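Local coordinates for protein ADP-ribosyltransferase (Staphylococcus aureus, PDB 1OJQ) that transfers a single ADP-ribose unit from NAD+ to a target protein, probably a small GTPase of the Rho family, as other C3-type exoenzymes do, at residues Glu101-His104 / Met105-Gln108; Asn55-Ser58 / Glu59-Glu63; Tyr166-Lys170 / Glu171-Tyr175; Arg66-Asp69 / Ser70-Lys74. All coordinates share one frame; numbering follows the deposited sequence.

How the interactions relate
Along the chain the order is interaction 2, interaction 4, interaction 1, interaction 3, all within one ADP-ribosyltransferase fold. Interactions 2 and 4 share helix 59-73, the first at its start and the second in its last turns, with centres about 15 Å apart. Interaction 3, the loop between strands 165-166 and 180-183, also lies about 15 Å from interaction 4 between centres, and helix 27-38 touches both. Interaction 1, on the short helix 100-106, stands apart, its centre 36 to 39 Å from the others and across the chain's centre from interactions 3 and 4. Interaction 3 comes nearest to NAD-binding side chains; the other three lie on or at the start of helices 59-73 and 100-106.

Interaction 1 of 4, residues Glu101-His104 / Met105-Gln108; sequences EDLH and MLQQ
Met105 lies back along the helix over Glu101 and Asp102, one turn earlier. Its CB and CG pass the carbonyl oxygen of Glu101, with CG 3.3 Å from that O. With CG beside the backbone N (chi1 -64°) and the next torsion extended, the sulfur SD is carried past the same oxygen at a longer range. A bend at chi3 (-71°) then swings the methyl back: CE sits 3.6 Å from Glu101 O and 3.7 Å from Asp102 OD1, while Glu101 CG stands 4.1 Å from CE, the two chains crossing at about a right angle. The oxygen under the thioether chain is already in use, because Met105 N donates to Glu101 O at 2.8 Å. That bond belongs to the short helix 100-106; Leu106 N to Asp102 O and, at its end, Gln107 N to Leu103 O continue the i to i+4 pattern. Asp102 works at the beginning of the helix: its OD2 takes the backbone N-H of Thr99 and also forms a salt bridge with Lys121 of helix 116-126. Leu106 turns inward onto Leu118 of that helix, and Met105 touches the same leucine. On another side of the helix, Leu103 meets Leu89; its side chain is about 6 Å from that of Asp90, an NAD-binding residue. At the C-terminal end the extended side chain of Gln108 passes over the imidazole of His104. Its CG lies over one ring face and CD comes 3.6 Å from His104 NE2, with amide and ring planes 42° apart.

Interaction 2 of 4, residues Asn55-Ser58 / Glu59-Glu63; sequences NKLS and ENIQE
The carboxamide of Asn60 turns its oxygen to Ser58, OD1 lying 3.3 Å from Ser58 CB. CG of Asn60 stands between its own backbone N and carbonyl carbon (chi1 66°), which turns the amide back toward the residue ahead of the helix. The other flat group, the Gln62 amide, comes to the carbonyl of Leu57; the methylene part of that chain packs on the same residue, CG lying 3.6 Å from Leu57 CB. Ser58 holds the N-cap position of helix 59-73, yet its hydroxyl makes no direct capping bond. Water stands in for it: one water accepts from Glu59 N at 2.8 Å and is 3.1 Å from Ser58 OG. A second water donates to Asn60 OD1 at 2.7 Å and has a weak link to Ser58 OG. The backbone completes the first turn in the ordinary way, Gln62 N donating to Ser58 O at 2.9 Å in a nearly straight bond (170° at the hydrogen). On the buried side, Leu57 CD1 touches Ile61 CG2 at 3.7 Å, the two side chains crossing at about a right angle. Leu57 also rests on Pro46 and Leu47 of helix 41-49 and on Ala50, joining that helix to the start of 59-73.

Interaction 3 of 4, residues Tyr166-Lys170 / Glu171-Tyr175; sequences YIDSK and ELTAY
The loop between strands 165-166 and 180-183 leads to Glu180, an NAD-binding residue, and probably runs into the ARTT (ADP-ribosylating turn-turn) loop of C3-type enzymes; its first half is folded around Ser169. The hydroxyl of Ser169 donates to Glu171 OE2 at 2.7 Å, meeting that oxygen on its syn side, 24° out of the carboxylate plane. Glu171 reaches back to it by folding twice: CG stands between backbone N and carbonyl carbon (chi1 83°), and the chain bends again at chi2 (-80°). Ser169 O closes the tight turn by accepting two N-H groups. Leu172 N arrives from above the carbonyl plane at 3.1 Å, whereas Thr173 N, at 3.2 Å, lies almost straight ahead of the C=O bond. The methyl CG2 of Thr173 lies against two carbonyl oxygens, 3.6 Å from Ile167 O and 3.5 Å from Ser169 O. Its OG1 accepts from Tyr175 N at 3.0 Å, forming an ST turn that leads the chain onward. Next to it, Asp168 is the centre of an inverse gamma turn, and its carboxylate holds the return of the loop by accepting from Gly177 N and Gln179 N. The side chain of Ile167 touches Glu180 itself as well as Thr37, another NAD-binding residue, which Thr173 also touches. Leu172 CB passes 3.5 Å from Ile167 O, and the side chain packs on Ile20 of helix 9-23. A water donates to both Lys170 O and Thr173 O, at 2.7 Å from Thr173 O.

Interaction 4 of 4, residues Arg66-Asp69 / Ser70-Lys74; sequences RQLD and STISK
Four successive i to i+4 backbone bonds, from Ser70 N to Arg66 O through to Ser73 N to Asp69 O, make up the last turns of alpha helix 59-73. The bond from Thr71 N to Gln67 O measures 2.8 Å, and the next, Ile72 N to Leu68 O, 2.9 Å. Between helix 27-38 and strand 180-183 this helix presents a different set of side chains to each neighbour. Leu68 and Ile72 turn to the strand, both meeting Leu182 and Tyr136; Leu68 CG is 4.1 Å from Ile72 CD1. Ile72 has CG1 beside its own backbone N (chi1 -65°), which brings that carbon to 3.3 Å from Leu68 O, back along the helix. Gln67 and Thr71 turn to helix 27-38. The hydroxyl of Thr71 reaches back to within 3.1 Å of Gln67 O, and it is hydrogen-bonded to Asp29 OD1 of helix 27-38; OD2 of the same aspartate forms a salt bridge with Lys74. Asp69 uses both carboxylate oxygens away from the helix, OD1 with the hydroxyl of Tyr136 and OD2 in a salt bridge with Arg185. Ser70 lays CB 3.4 Å from Arg66 O, one turn back. At the C-terminal end Ser73 places its hydroxyl between backbone N and carbonyl carbon (chi1 80°), and from there OG donates to Ser70 O at 2.6 Å.

Interaction 1 of 4, residues Glu101-His104 / Met105-Gln108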
loop_
_atom_site.group_PDB
_atom_site.type_symbol
_atom_site.label_atom_id
_atom_site.label_comp_id
_atom_site.label_asym_id
_atom_site.label_seq_id
_atom_site.Cartn_x
_atom_site.Cartn_y
_atom_site.Cartn_z
ATOM N N GLU A 101 -23.190 -11.420 1.207
ATOM C CA GLU A 101 -24.326 -10.601 1.652
ATOM C C GLU A 101 -23.875 -9.547 2.651
ATOM O O GLU A 101 -24.433 -8.448 2.642
ATOM C CB GLU A 101 -25.445 -11.453 2.258
ATOM C CG GLU A 101 -26.742 -10.667 2.409
ATOM C CD GLU A 101 -27.382 -10.335 1.069
ATOM O OE1 GLU A 101 -28.437 -9.660 1.089
ATOM O OE2 GLU A 101 -26.884 -10.723 -0.008
ATOM N N ASP A 102 -22.892 -9.862 3.505
ATOM C CA ASP A 102 -22.321 -8.837 4.373
ATOM C C ASP A 102 -21.830 -7.660 3.525
ATOM O O ASP A 102 -22.104 -6.499 3.837
ATOM C CB ASP A 102 -21.171 -9.345 5.235
ATOM C CG ASP A 102 -21.607 -10.361 6.273
ATOM O OD1 ASP A 102 -22.781 -10.310 6.706
ATOM O OD2 ASP A 102 -20.760 -11.206 6.644
ATOM N N LEU A 103 -21.117 -8.000 2.451
ATOM C CA LEU A 103 -20.585 -6.958 1.576
ATOM C C LEU A 103 -21.702 -6.174 0.904
ATOM O O LEU A 103 -21.623 -4.948 0.754
ATOM C CB LEU A 103 -19.709 -7.596 0.497
ATOM C CG LEU A 103 -18.827 -6.642 -0.304
ATOM C CD1 LEU A 103 -17.966 -5.803 0.630
ATOM C CD2 LEU A 103 -17.957 -7.427 -1.280
ATOM N N HIS A 104 -22.717 -6.941 0.475
ATOM C CA HIS A 104 -23.855 -6.290 -0.175
ATOM C C HIS A 104 -24.515 -5.290 0.768
ATOM O O HIS A 104 -24.821 -4.159 0.387
ATOM C CB HIS A 104 -24.879 -7.331 -0.634
ATOM C CG HIS A 104 -26.162 -6.716 -1.122
ATOM N ND1 HIS A 104 -26.242 -6.000 -2.299
ATOM C CD2 HIS A 104 -27.407 -6.738 -0.593
ATOM C CE1 HIS A 104 -27.501 -5.601 -2.461
ATOM N NE2 HIS A 104 -28.231 -6.032 -1.437
ATOM N N MET A 105 -24.719 -5.731 2.012
ATOM C CA MET A 105 -25.332 -4.838 3.005
ATOM C C MET A 105 -24.392 -3.693 3.383
ATOM O O MET A 105 -24.855 -2.580 3.638
ATOM C CB MET A 105 -25.742 -5.607 4.257
ATOM C CG MET A 105 -26.827 -6.649 3.962
ATOM S SD MET A 105 -27.367 -7.484 5.466
ATOM C CE MET A 105 -25.948 -8.508 5.862
ATOM N N LEU A 106 -23.088 -3.973 3.421
ATOM C CA LEU A 106 -22.125 -2.920 3.751
ATOM C C LEU A 106 -22.241 -1.741 2.789
ATOM O O LEU A 106 -22.178 -0.568 3.193
ATOM C CB LEU A 106 -20.688 -3.466 3.736
ATOM C CG LEU A 106 -19.614 -2.492 4.257
ATOM C CD1 LEU A 106 -19.895 -2.078 5.696
ATOM C CD2 LEU A 106 -18.219 -3.092 4.146
ATOM N N GLN A 107 -22.396 -2.047 1.497
ATOM C CA GLN A 107 -22.354 -0.968 0.500
ATOM C C GLN A 107 -23.705 -0.284 0.385
ATOM O O GLN A 107 -23.782 0.702 -0.344
ATOM C CB GLN A 107 -21.876 -1.462 -0.864
ATOM C CG GLN A 107 -22.673 -2.534 -1.549
ATOM C CD GLN A 107 -23.862 -2.088 -2.372
ATOM O OE1 GLN A 107 -24.948 -2.667 -2.237
ATOM N NE2 GLN A 107 -23.707 -1.082 -3.226
ATOM N N GLN A 108 -24.674 -0.838 1.102
ATOM C CA GLN A 108 -25.966 -0.190 1.275
ATOM C C GLN A 108 -25.809 0.768 2.454
ATOM O O GLN A 108 -26.228 0.501 3.575
ATOM C CB GLN A 108 -27.109 -1.187 1.498
ATOM C CG GLN A 108 -27.385 -1.986 0.231
ATOM C CD GLN A 108 -28.631 -2.848 0.298
ATOM O OE1 GLN A 108 -28.893 -3.562 1.267
ATOM N NE2 GLN A 108 -29.420 -2.771 -0.771
#

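Interaction 2 of 4, residues Asn55-Ser58 / Glu59-Glu63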
loop_
_atom_site.group_PDB
_atom_site.type_symbol
_atom_site.label_atom_id
_atom_site.label_comp_id
_atom_site.label_asym_id
_atom_site.label_seq_id
_atom_site.Cartn_x
_atom_site.Cartn_y
_atom_site.Cartn_z
ATOM N N ASN A 55 10.901 -17.825 -9.916
ATOM C CA ASN A 55 11.388 -18.792 -10.895
ATOM C C ASN A 55 10.261 -19.386 -11.742
ATOM O O ASN A 55 10.542 -20.225 -12.599
ATOM C CB ASN A 55 12.179 -19.929 -10.241
ATOM C CG ASN A 55 13.513 -19.467 -9.691
ATOM O OD1 ASN A 55 13.970 -18.333 -9.910
ATOM N ND2 ASN A 55 14.173 -20.358 -8.940
ATOM N N LYS A 56 9.025 -18.977 -11.518
ATOM C CA LYS A 56 7.892 -19.401 -12.316
ATOM C C LYS A 56 7.496 -18.382 -13.361
ATOM O O LYS A 56 6.586 -18.605 -14.162
ATOM C CB LYS A 56 6.678 -19.639 -11.395
ATOM C CG LYS A 56 6.797 -20.916 -10.558
ATOM C CD LYS A 56 5.463 -21.248 -9.894
ATOM C CE LYS A 56 5.518 -22.525 -9.063
ATOM N NZ LYS A 56 6.305 -22.340 -7.808
ATOM N N LEU A 57 8.152 -17.233 -13.382
ATOM C CA LEU A 57 7.736 -16.161 -14.281
ATOM C C LEU A 57 8.406 -16.234 -15.648
ATOM O O LEU A 57 9.416 -16.917 -15.803
ATOM C CB LEU A 57 8.048 -14.801 -13.645
ATOM C CG LEU A 57 7.499 -14.664 -12.216
ATOM C CD1 LEU A 57 7.668 -13.251 -11.686
ATOM C CD2 LEU A 57 6.044 -15.112 -12.177
ATOM N N SER A 58 7.814 -15.510 -16.579
ATOM C CA SER A 58 8.392 -15.342 -17.916
ATOM C C SER A 58 9.762 -14.699 -17.816
ATOM O O SER A 58 10.039 -14.047 -16.803
ATOM C CB SER A 58 7.454 -14.487 -18.770
ATOM O OG SER A 58 7.394 -14.960 -20.103
ATOM N N GLU A 59 10.637 -14.822 -18.819
ATOM C CA GLU A 59 11.959 -14.203 -18.637
ATOM C C GLU A 59 11.898 -12.685 -18.540
ATOM O O GLU A 59 12.674 -12.069 -17.789
ATOM C CB GLU A 59 12.912 -14.573 -19.783
ATOM C CG GLU A 59 13.201 -16.063 -19.839
ATOM C CD GLU A 59 14.053 -16.602 -18.719
ATOM O OE1 GLU A 59 14.535 -15.842 -17.859
ATOM O OE2 GLU A 59 14.259 -17.841 -18.704
ATOM N N ASN A 60 10.984 -12.060 -19.302
ATOM C CA ASN A 60 10.978 -10.599 -19.226
ATOM C C ASN A 60 10.517 -10.132 -17.855
ATOM O O ASN A 60 11.066 -9.188 -17.264
ATOM C CB ASN A 60 10.117 -10.045 -20.368
ATOM C CG ASN A 60 8.642 -10.383 -20.263
ATOM O OD1 ASN A 60 8.297 -11.546 -20.081
ATOM N ND2 ASN A 60 7.792 -9.370 -20.380
ATOM N N ILE A 61 9.499 -10.811 -17.321
ATOM C CA ILE A 61 8.983 -10.440 -15.992
ATOM C C ILE A 61 9.986 -10.795 -14.899
ATOM O O ILE A 61 10.172 -9.993 -13.973
ATOM C CB ILE A 61 7.600 -11.076 -15.749
ATOM C CG1 ILE A 61 6.574 -10.643 -16.803
ATOM C CG2 ILE A 61 7.086 -10.782 -14.352
ATOM C CD1 ILE A 61 6.402 -9.144 -16.979
ATOM N N GLN A 62 10.689 -11.922 -14.964
ATOM C CA GLN A 62 11.737 -12.173 -13.980
ATOM C C GLN A 62 12.760 -11.039 -13.946
ATOM O O GLN A 62 13.198 -10.605 -12.891
ATOM C CB GLN A 62 12.494 -13.468 -14.250
ATOM C CG GLN A 62 11.662 -14.738 -14.026
ATOM C CD GLN A 62 12.529 -15.986 -14.099
ATOM O OE1 GLN A 62 12.116 -17.046 -14.574
ATOM N NE2 GLN A 62 13.775 -15.867 -13.643
ATOM N N GLU A 63 13.182 -10.561 -15.109
ATOM C CA GLU A 63 14.202 -9.505 -15.128
ATOM C C GLU A 63 13.655 -8.232 -14.508
ATOM O O GLU A 63 14.355 -7.524 -13.786
ATOM C CB GLU A 63 14.663 -9.260 -16.575
ATOM C CG GLU A 63 15.539 -8.038 -16.734
ATOM C CD GLU A 63 16.249 -7.923 -18.080
ATOM O OE1 GLU A 63 16.192 -8.808 -18.954
ATOM O OE2 GLU A 63 16.940 -6.894 -18.273
HETATM O O HOH W 1 10.105 -15.926 -21.300
HETATM O O HOH W 2 5.658 -12.138 -20.460
#

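Interaction 3 of 4, residues Tyr166-Lys170 / Glu171-Tyr175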
loop_
_atom_site.group_PDB
_atom_site.type_symbol
_atom_site.label_atom_id
_atom_site.label_comp_id
_atom_site.label_asym_id
_atom_site.label_seq_id
_atom_site.Cartn_x
_atom_site.Cartn_y
_atom_site.Cartn_z
ATOM N N TYR A 166 10.522 5.923 -1.997
ATOM C CA TYR A 166 9.627 7.059 -2.220
ATOM C C TYR A 166 9.744 7.458 -3.684
ATOM O O TYR A 166 10.877 7.718 -4.095
ATOM C CB TYR A 166 9.976 8.254 -1.351
ATOM C CG TYR A 166 9.179 9.519 -1.601
ATOM C CD1 TYR A 166 7.889 9.668 -1.087
ATOM C CD2 TYR A 166 9.706 10.574 -2.341
ATOM C CE1 TYR A 166 7.181 10.839 -1.323
ATOM C CE2 TYR A 166 9.002 11.747 -2.564
ATOM C CZ TYR A 166 7.722 11.878 -2.051
ATOM O OH TYR A 166 6.994 13.027 -2.265
ATOM N N ILE A 167 8.608 7.495 -4.380
ATOM C CA ILE A 167 8.736 7.667 -5.814
ATOM C C ILE A 167 8.011 8.884 -6.353
ATOM O O ILE A 167 7.807 8.946 -7.573
ATOM C CB ILE A 167 8.243 6.379 -6.519
ATOM C CG1 ILE A 167 6.741 6.139 -6.389
ATOM C CG2 ILE A 167 9.038 5.169 -6.018
ATOM C CD1 ILE A 167 6.274 4.943 -7.211
ATOM N N ASP A 168 7.632 9.856 -5.531
ATOM C CA ASP A 168 6.898 10.992 -6.073
ATOM C C ASP A 168 7.858 12.072 -6.581
ATOM O O ASP A 168 8.015 13.117 -5.957
ATOM C CB ASP A 168 5.936 11.565 -5.029
ATOM C CG ASP A 168 4.842 12.389 -5.667
ATOM O OD1 ASP A 168 4.789 12.468 -6.915
ATOM O OD2 ASP A 168 3.999 12.963 -4.938
ATOM N N SER A 169 8.447 11.778 -7.730
ATOM C CA SER A 169 9.281 12.688 -8.516
ATOM C C SER A 169 8.894 12.498 -9.971
ATOM O O SER A 169 8.413 11.418 -10.351
ATOM C CB SER A 169 10.753 12.399 -8.245
ATOM O OG SER A 169 11.599 13.366 -8.842
ATOM N N LYS A 170 9.062 13.518 -10.817
ATOM C CA LYS A 170 8.379 13.460 -12.100
ATOM C C LYS A 170 9.009 12.473 -13.058
ATOM O O LYS A 170 8.307 12.058 -13.981
ATOM C CB LYS A 170 8.332 14.846 -12.755
ATOM C CG LYS A 170 7.631 15.899 -11.916
ATOM C CD LYS A 170 6.236 16.219 -12.414
ATOM C CE LYS A 170 5.366 16.782 -11.296
ATOM N NZ LYS A 170 4.345 17.728 -11.823
ATOM N N GLU A 171 10.263 12.097 -12.836
ATOM C CA GLU A 171 10.872 11.108 -13.715
ATOM C C GLU A 171 10.671 9.677 -13.240
ATOM O O GLU A 171 11.053 8.719 -13.938
ATOM C CB GLU A 171 12.359 11.444 -13.858
ATOM C CG GLU A 171 13.202 10.916 -12.710
ATOM C CD GLU A 171 13.139 11.800 -11.477
ATOM O OE1 GLU A 171 13.962 11.571 -10.560
ATOM O OE2 GLU A 171 12.293 12.713 -11.394
ATOM N N LEU A 172 10.092 9.488 -12.052
ATOM C CA LEU A 172 9.892 8.187 -11.446
ATOM C C LEU A 172 8.440 7.694 -11.560
ATOM O O LEU A 172 8.250 6.476 -11.542
ATOM C CB LEU A 172 10.244 8.183 -9.951
ATOM C CG LEU A 172 11.674 8.579 -9.576
ATOM C CD1 LEU A 172 11.865 8.484 -8.063
ATOM C CD2 LEU A 172 12.682 7.719 -10.322
ATOM N N THR A 173 7.454 8.597 -11.629
ATOM C CA THR A 173 6.058 8.116 -11.634
ATOM C C THR A 173 5.201 8.738 -12.727
ATOM O O THR A 173 5.316 9.930 -13.000
ATOM C CB THR A 173 5.382 8.354 -10.263
ATOM O OG1 THR A 173 4.039 7.846 -10.319
ATOM C CG2 THR A 173 5.283 9.822 -9.911
ATOM N N ALA A 174 4.353 7.914 -13.346
ATOM C CA ALA A 174 3.396 8.364 -14.346
ATOM C C ALA A 174 2.222 9.083 -13.683
ATOM O O ALA A 174 1.373 9.676 -14.366
ATOM C CB ALA A 174 2.913 7.188 -15.190
ATOM N N TYR A 175 2.199 9.024 -12.350
ATOM C CA TYR A 175 1.110 9.596 -11.563
ATOM C C TYR A 175 1.603 10.497 -10.437
ATOM O O TYR A 175 1.427 10.137 -9.268
ATOM C CB TYR A 175 0.270 8.453 -10.955
ATOM C CG TYR A 175 -0.503 7.737 -12.044
ATOM C CD1 TYR A 175 0.102 6.722 -12.782
ATOM C CD2 TYR A 175 -1.814 8.090 -12.328
ATOM C CE1 TYR A 175 -0.571 6.052 -13.789
ATOM C CE2 TYR A 175 -2.497 7.426 -13.337
ATOM C CZ TYR A 175 -1.879 6.423 -14.049
ATOM O OH TYR A 175 -2.560 5.769 -15.045
HETATM O O HOH W 3 5.701 12.092 -14.603
#

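Interaction 4 of 4, residues Arg66-Asp69 / Ser70-Lys74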
loop_
_atom_site.group_PDB
_atom_site.type_symbol
_atom_site.label_atom_id
_atom_site.label_comp_id
_atom_site.label_asym_id
_atom_site.label_seq_id
_atom_site.Cartn_x
_atom_site.Cartn_y
_atom_site.Cartn_z
ATOM N N ARG A 66 13.536 -8.843 -10.615
ATOM C CA ARG A 66 14.846 -8.641 -9.975
ATOM C C ARG A 66 15.212 -7.164 -9.914
ATOM O O ARG A 66 15.743 -6.652 -8.918
ATOM C CB ARG A 66 15.920 -9.428 -10.734
ATOM C CG ARG A 66 15.888 -10.922 -10.344
ATOM C CD ARG A 66 17.004 -11.680 -11.037
ATOM N NE ARG A 66 16.833 -11.795 -12.487
ATOM C CZ ARG A 66 16.171 -12.808 -13.036
ATOM N NH1 ARG A 66 15.634 -13.750 -12.279
ATOM N NH2 ARG A 66 16.057 -12.858 -14.362
ATOM N N GLN A 67 14.928 -6.457 -11.018
ATOM C CA GLN A 67 15.232 -5.034 -11.080
ATOM C C GLN A 67 14.451 -4.265 -10.023
ATOM O O GLN A 67 15.087 -3.514 -9.276
ATOM C CB GLN A 67 14.943 -4.489 -12.490
ATOM C CG GLN A 67 15.100 -2.985 -12.622
ATOM C CD GLN A 67 16.450 -2.423 -12.285
ATOM O OE1 GLN A 67 16.612 -1.630 -11.341
ATOM N NE2 GLN A 67 17.476 -2.784 -13.029
ATOM N N LEU A 68 13.120 -4.414 -9.976
ATOM C CA LEU A 68 12.342 -3.568 -9.034
ATOM C C LEU A 68 12.684 -3.926 -7.595
ATOM O O LEU A 68 12.717 -3.055 -6.729
ATOM C CB LEU A 68 10.845 -3.688 -9.308
ATOM C CG LEU A 68 9.933 -2.597 -8.735
ATOM C CD1 LEU A 68 10.367 -1.191 -9.138
ATOM C CD2 LEU A 68 8.479 -2.800 -9.147
ATOM N N ASP A 69 12.945 -5.210 -7.329
ATOM C CA ASP A 69 13.364 -5.620 -6.001
ATOM C C ASP A 69 14.640 -4.879 -5.612
ATOM O O ASP A 69 14.752 -4.400 -4.490
ATOM C CB ASP A 69 13.642 -7.113 -5.930
ATOM C CG ASP A 69 12.428 -8.020 -5.963
ATOM O OD1 ASP A 69 11.257 -7.561 -5.964
ATOM O OD2 ASP A 69 12.688 -9.242 -5.990
ATOM N N SER A 70 15.579 -4.835 -6.560
ATOM C CA SER A 70 16.843 -4.153 -6.279
ATOM C C SER A 70 16.633 -2.661 -6.062
ATOM O O SER A 70 17.153 -2.082 -5.095
ATOM C CB SER A 70 17.818 -4.428 -7.431
ATOM O OG SER A 70 18.894 -3.516 -7.351
ATOM N N THR A 71 15.831 -2.052 -6.948
ATOM C CA THR A 71 15.566 -0.624 -6.788
ATOM C C THR A 71 14.989 -0.270 -5.418
ATOM O O THR A 71 15.411 0.667 -4.723
ATOM C CB THR A 71 14.605 -0.175 -7.906
ATOM O OG1 THR A 71 15.287 -0.392 -9.151
ATOM C CG2 THR A 71 14.247 1.298 -7.780
ATOM N N ILE A 72 13.965 -1.025 -4.996
ATOM C CA ILE A 72 13.311 -0.715 -3.705
ATOM C C ILE A 72 14.286 -0.895 -2.558
ATOM O O ILE A 72 14.270 -0.150 -1.574
ATOM C CB ILE A 72 12.052 -1.591 -3.575
ATOM C CG1 ILE A 72 10.978 -1.265 -4.638
ATOM C CG2 ILE A 72 11.439 -1.547 -2.180
ATOM C CD1 ILE A 72 9.810 -2.251 -4.668
ATOM N N SER A 73 15.159 -1.870 -2.645
ATOM C CA SER A 73 16.120 -2.202 -1.586
ATOM C C SER A 73 17.141 -1.095 -1.393
ATOM O O SER A 73 17.870 -1.113 -0.402
ATOM C CB SER A 73 16.829 -3.527 -1.929
ATOM O OG SER A 73 17.888 -3.313 -2.878
ATOM N N LYS A 74 17.222 -0.146 -2.334
ATOM C CA LYS A 74 18.222 0.918 -2.247
ATOM C C LYS A 74 17.891 1.980 -1.208
ATOM O O LYS A 74 18.743 2.819 -0.890
ATOM C CB LYS A 74 18.448 1.593 -3.617
ATOM C CG LYS A 74 19.257 0.651 -4.514
ATOM C CD LYS A 74 19.578 1.306 -5.851
ATOM C CE LYS A 74 20.376 0.363 -6.745
ATOM N NZ LYS A 74 20.761 1.080 -8.011
#